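Local coordinates for protein tRNA uridine(34) acetyltransferase (Methanocaldococcus infernus, PDB 6IA8) that catalyses the acetyl-CoA- and S-adenosylmethionine-dependent conversion of the wobble uridine of tRNA to 5-carboxymethyluridine, using a [4Fe-4S] cluster, at residues K308-S320 with V345-V357. Sequence-based numbering, arbitrary orientation.
Sequences KPYREEEAIEVIS and VDGVKKSNLGELV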
loop_
_atom_site.group_PDB
_atom_site.type_symbol
_atom_site.label_atom_id
_atom_site.label_comp_id
_atom_site.label_asym_id
_atom_site.label_seq_id
_atom_site.Cartn_x
_atom_site.Cartn_y
_atom_site.Cartn_z
ATOM N N LYS A 308 22.060 18.372 8.557
ATOM C CA LYS A 308 21.963 19.056 7.274
ATOM C C LYS A 308 21.158 18.159 6.349
ATOM O O LYS A 308 21.682 17.136 5.882
ATOM C CB LYS A 308 23.350 19.321 6.686
ATOM N N PRO A 309 19.897 18.481 6.046
ATOM C CA PRO A 309 19.084 17.558 5.237
ATOM C C PRO A 309 19.580 17.541 3.802
ATOM O O PRO A 309 20.299 18.436 3.351
ATOM C CB PRO A 309 17.663 18.137 5.327
ATOM C CG PRO A 309 17.905 19.627 5.532
ATOM C CD PRO A 309 19.158 19.713 6.396
ATOM N N TYR A 310 19.169 16.506 3.082
ATOM C CA TYR A 310 19.495 16.389 1.673
ATOM C C TYR A 310 18.957 17.593 0.917
ATOM O O TYR A 310 17.861 18.087 1.204
ATOM C CB TYR A 310 18.862 15.121 1.090
ATOM C CG TYR A 310 19.583 13.811 1.353
ATOM C CD1 TYR A 310 19.006 12.605 0.992
ATOM C CD2 TYR A 310 20.835 13.783 1.950
ATOM C CE1 TYR A 310 19.650 11.405 1.225
ATOM C CE2 TYR A 310 21.495 12.597 2.167
ATOM C CZ TYR A 310 20.889 11.402 1.797
ATOM O OH TYR A 310 21.533 10.208 2.009
ATOM N N ARG A 311 19.724 18.048 -0.072
ATOM C CA ARG A 311 19.212 18.902 -1.134
ATOM C C ARG A 311 18.713 18.018 -2.278
ATOM O O ARG A 311 18.727 16.788 -2.187
ATOM C CB ARG A 311 20.294 19.879 -1.588
ATOM C CG ARG A 311 20.633 20.920 -0.510
ATOM C CD ARG A 311 21.862 21.740 -0.872
ATOM N NE ARG A 311 21.714 22.445 -2.142
ATOM C CZ ARG A 311 22.633 23.253 -2.658
ATOM N NH1 ARG A 311 23.771 23.472 -2.004
ATOM N NH2 ARG A 311 22.414 23.850 -3.822
ATOM N N GLU A 312 18.274 18.642 -3.373
ATOM C CA GLU A 312 17.666 17.880 -4.459
ATOM C C GLU A 312 18.634 16.859 -5.048
ATOM O O GLU A 312 18.246 15.713 -5.302
ATOM C CB GLU A 312 17.163 18.827 -5.547
ATOM C CG GLU A 312 15.949 19.632 -5.153
ATOM C CD GLU A 312 14.750 19.303 -6.010
ATOM O OE1 GLU A 312 13.916 18.477 -5.587
ATOM O OE2 GLU A 312 14.649 19.859 -7.121
ATOM N N GLU A 313 19.893 17.252 -5.269
ATOM C CA GLU A 313 20.869 16.345 -5.865
ATOM C C GLU A 313 20.955 15.036 -5.083
ATOM O O GLU A 313 20.915 13.948 -5.659
ATOM C CB GLU A 313 22.239 17.033 -5.934
ATOM C CG GLU A 313 23.407 16.118 -6.248
ATOM C CD GLU A 313 24.731 16.644 -5.688
ATOM O OE1 GLU A 313 25.025 17.853 -5.844
ATOM O OE2 GLU A 313 25.469 15.846 -5.073
ATOM N N GLU A 314 21.106 15.116 -3.766
ATOM C CA GLU A 314 21.301 13.896 -2.989
ATOM C C GLU A 314 20.033 13.046 -2.962
ATOM O O GLU A 314 20.102 11.812 -3.043
ATOM C CB GLU A 314 21.732 14.235 -1.560
ATOM C CG GLU A 314 23.057 14.965 -1.442
ATOM C CD GLU A 314 22.901 16.461 -1.578
ATOM O OE1 GLU A 314 23.314 17.016 -2.615
ATOM O OE2 GLU A 314 22.347 17.079 -0.649
ATOM N N ALA A 315 18.869 13.686 -2.814
ATOM C CA ALA A 315 17.624 12.932 -2.789
ATOM C C ALA A 315 17.436 12.196 -4.103
ATOM O O ALA A 315 17.034 11.028 -4.114
ATOM C CB ALA A 315 16.450 13.865 -2.507
ATOM N N ILE A 316 17.730 12.868 -5.220
ATOM C CA ILE A 316 17.582 12.260 -6.540
ATOM C C ILE A 316 18.504 11.059 -6.686
ATOM O O ILE A 316 18.097 10.016 -7.207
ATOM C CB ILE A 316 17.839 13.311 -7.636
ATOM C CG1 ILE A 316 16.733 14.376 -7.610
ATOM C CG2 ILE A 316 17.927 12.655 -9.022
ATOM C CD1 ILE A 316 17.033 15.580 -8.499
ATOM N N GLU A 317 19.758 11.186 -6.240
ATOM C CA GLU A 317 20.700 10.081 -6.344
ATOM C C GLU A 317 20.194 8.871 -5.577
ATOM O O GLU A 317 20.213 7.752 -6.089
ATOM C CB GLU A 317 22.074 10.506 -5.825
ATOM C CG GLU A 317 22.765 11.535 -6.695
ATOM C CD GLU A 317 24.079 12.003 -6.107
ATOM O OE1 GLU A 317 24.490 11.453 -5.066
ATOM O OE2 GLU A 317 24.692 12.927 -6.684
ATOM N N VAL A 318 19.743 9.070 -4.335
ATOM C CA VAL A 318 19.303 7.940 -3.514
ATOM C C VAL A 318 18.020 7.320 -4.076
ATOM O O VAL A 318 17.890 6.092 -4.177
ATOM C CB VAL A 318 19.115 8.391 -2.055
ATOM C CG1 VAL A 318 18.529 7.267 -1.221
ATOM C CG2 VAL A 318 20.461 8.828 -1.485
ATOM N N ILE A 319 17.045 8.151 -4.434
ATOM C CA ILE A 319 15.766 7.595 -4.861
ATOM C C ILE A 319 15.920 6.918 -6.214
ATOM O O ILE A 319 15.291 5.887 -6.488
ATOM C CB ILE A 319 14.680 8.687 -4.880
ATOM C CG1 ILE A 319 14.406 9.180 -3.440
ATOM C CG2 ILE A 319 13.400 8.139 -5.490
ATOM C CD1 ILE A 319 13.501 10.396 -3.377
ATOM N N SER A 320 16.766 7.479 -7.077
ATOM C CA SER A 320 17.018 6.849 -8.374
ATOM C C SER A 320 17.660 5.473 -8.207
ATOM O O SER A 320 17.251 4.488 -8.848
ATOM C CB SER A 320 17.909 7.756 -9.218
ATOM O OG SER A 320 17.199 8.914 -9.644
ATOM N N VAL A 345 11.551 24.469 6.566
ATOM C CA VAL A 345 12.669 25.333 6.934
ATOM C C VAL A 345 13.896 25.000 6.100
ATOM O O VAL A 345 14.624 25.894 5.652
ATOM C CB VAL A 345 12.963 25.202 8.440
ATOM C CG1 VAL A 345 14.192 26.013 8.811
ATOM C CG2 VAL A 345 11.749 25.627 9.258
ATOM N N ASP A 346 14.158 23.709 5.895
ATOM C CA ASP A 346 15.308 23.260 5.129
ATOM C C ASP A 346 15.000 21.868 4.588
ATOM O O ASP A 346 14.241 21.095 5.192
ATOM C CB ASP A 346 16.583 23.265 5.988
ATOM C CG ASP A 346 17.859 23.212 5.155
ATOM O OD1 ASP A 346 17.775 23.242 3.910
ATOM O OD2 ASP A 346 18.951 23.136 5.752
ATOM N N GLY A 347 15.616 21.556 3.457
ATOM C CA GLY A 347 15.363 20.308 2.766
ATOM C C GLY A 347 14.780 20.543 1.386
ATOM O O GLY A 347 14.624 21.673 0.928
ATOM N N VAL A 348 14.445 19.436 0.721
ATOM C CA VAL A 348 13.878 19.540 -0.621
ATOM C C VAL A 348 12.549 20.282 -0.554
ATOM O O VAL A 348 11.619 19.858 0.141
ATOM C CB VAL A 348 13.712 18.151 -1.246
ATOM C CG1 VAL A 348 12.960 18.240 -2.556
ATOM C CG2 VAL A 348 15.076 17.514 -1.446
ATOM N N LYS A 349 12.436 21.367 -1.316
ATOM C CA LYS A 349 11.216 22.159 -1.363
ATOM C C LYS A 349 10.465 22.034 -2.678
ATOM O O LYS A 349 9.253 22.266 -2.697
ATOM C CB LYS A 349 11.528 23.647 -1.134
ATOM C CG LYS A 349 12.405 23.942 0.068
ATOM C CD LYS A 349 12.779 25.426 0.126
ATOM N N LYS A 350 11.143 21.682 -3.767
ATOM C CA LYS A 350 10.512 21.647 -5.078
ATOM C C LYS A 350 9.497 20.516 -5.162
ATOM O O LYS A 350 9.607 19.493 -4.477
ATOM C CB LYS A 350 11.576 21.512 -6.165
ATOM C CG LYS A 350 12.326 22.823 -6.407
ATOM C CD LYS A 350 13.609 22.628 -7.201
ATOM C CE LYS A 350 13.345 22.028 -8.573
ATOM N NZ LYS A 350 14.596 21.934 -9.386
ATOM N N SER A 351 8.487 20.722 -6.006
ATOM C CA SER A 351 7.302 19.871 -6.022
ATOM C C SER A 351 7.341 18.758 -7.068
ATOM O O SER A 351 6.425 17.923 -7.102
ATOM C CB SER A 351 6.056 20.734 -6.255
ATOM O OG SER A 351 6.193 21.511 -7.431
ATOM N N ASN A 352 8.355 18.725 -7.923
ATOM C CA ASN A 352 8.446 17.728 -8.986
ATOM C C ASN A 352 9.604 16.750 -8.769
ATOM O O ASN A 352 10.280 16.340 -9.710
ATOM C CB ASN A 352 8.578 18.422 -10.338
ATOM C CG ASN A 352 9.745 19.392 -10.378
ATOM O OD1 ASN A 352 10.259 19.792 -9.337
ATOM N ND2 ASN A 352 10.163 19.776 -11.579
ATOM N N LEU A 353 9.854 16.360 -7.521
ATOM C CA LEU A 353 10.970 15.464 -7.247
ATOM C C LEU A 353 10.846 14.183 -8.056
ATOM O O LEU A 353 11.840 13.675 -8.580
ATOM C CB LEU A 353 11.042 15.151 -5.752
ATOM C CG LEU A 353 12.169 14.201 -5.329
ATOM C CD1 LEU A 353 13.526 14.727 -5.779
ATOM C CD2 LEU A 353 12.165 13.981 -3.814
ATOM N N GLY A 354 9.629 13.653 -8.185
ATOM C CA GLY A 354 9.437 12.453 -8.988
ATOM C C GLY A 354 9.882 12.626 -10.428
ATOM O O GLY A 354 10.507 11.736 -11.013
ATOM N N GLU A 355 9.543 13.765 -11.029
ATOM C CA GLU A 355 9.941 14.032 -12.405
ATOM C C GLU A 355 11.454 14.165 -12.504
ATOM O O GLU A 355 12.062 13.723 -13.487
ATOM C CB GLU A 355 9.257 15.312 -12.918
ATOM C CG GLU A 355 9.483 15.576 -14.397
ATOM C CD GLU A 355 9.058 16.978 -14.813
ATOM O OE1 GLU A 355 8.758 17.803 -13.922
ATOM O OE2 GLU A 355 9.024 17.257 -16.030
ATOM N N LEU A 356 12.079 14.780 -11.495
ATOM C CA LEU A 356 13.527 14.937 -11.515
ATOM C C LEU A 356 14.207 13.578 -11.441
ATOM O O LEU A 356 15.227 13.345 -12.103
ATOM C CB LEU A 356 13.963 15.837 -10.356
ATOM C CG LEU A 356 13.304 17.223 -10.323
ATOM C CD1 LEU A 356 13.720 17.972 -9.069
ATOM C CD2 LEU A 356 13.678 18.004 -11.558
ATOM N N VAL A 357 13.644 12.670 -10.637
ATOM C CA VAL A 357 14.182 11.320 -10.527
ATOM C C VAL A 357 14.068 10.608 -11.859
ATOM O O VAL A 357 15.014 9.961 -12.309
ATOM C CB VAL A 357 13.452 10.537 -9.423
ATOM C CG1 VAL A 357 13.759 9.058 -9.533
ATOM C CG2 VAL A 357 13.825 11.088 -8.055
HETATM O O HOH W 1 15.364 17.022 2.135
#
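Ile316 and Ile319 on helix 312-320 pack against Leu353, Leu356 and Val357 on helix 353-357, the axes crossing at -64° and 9.6 Å apart. Ile316 and Leu353 run alongside one another, head to tail, CG1 of Ile316 lying 3.7 Å from CD1 of Leu353, while Ile316 CD1 presses on Leu356 CB at 3.6 Å. Ile319 meets Leu353 tip to tip. Ile319 CG2, anti to the backbone N (chi1 -66° to CG1), meets Val357 CG2 at 3.9 Å, the two side chains crossing at about a right angle. Branched aliphatics thus fill the crossing, and the small Ala315 lets Val348 CG2 come close. Pro289 and Ile335 extend the apolar layer.

Before the helices, two loops run side by side. The ring of Pro309 lies across the carboxylate of Asp346, its CD packing 3.5 Å from Asp346 OD2, the oxygen to which Trp302 NE1 hydrogen-bonds. Gly347 passes beside Pro309 at phi 118°, where a CB would jam against the carbonyl O of Asp346. One water links the loops, donating to Tyr310 O and accepting from Val348 N.

Ser320 OG donates to Ile316 O (2.8 Å), on the face of that carbonyl opposite Ser320 N, satisfying a buried hydroxyl 3.4 Å from Val357 CG1. Glu312 OE2 pairs with Lys350 NZ in a salt bridge, but the side chain is poorly ordered and OE2 modelled too close to a neighbour, making its position less sure.

With no direct hydrogen bond between the segments, this part of the radical SAM C-terminal region is joined chiefly by apolar packing, supplemented by a water bridge and an ion pair. Glu312 OE1, buried beside Val348 CG1 without a modelled partner, is probably a cost that exposed Lys350 partly offsets.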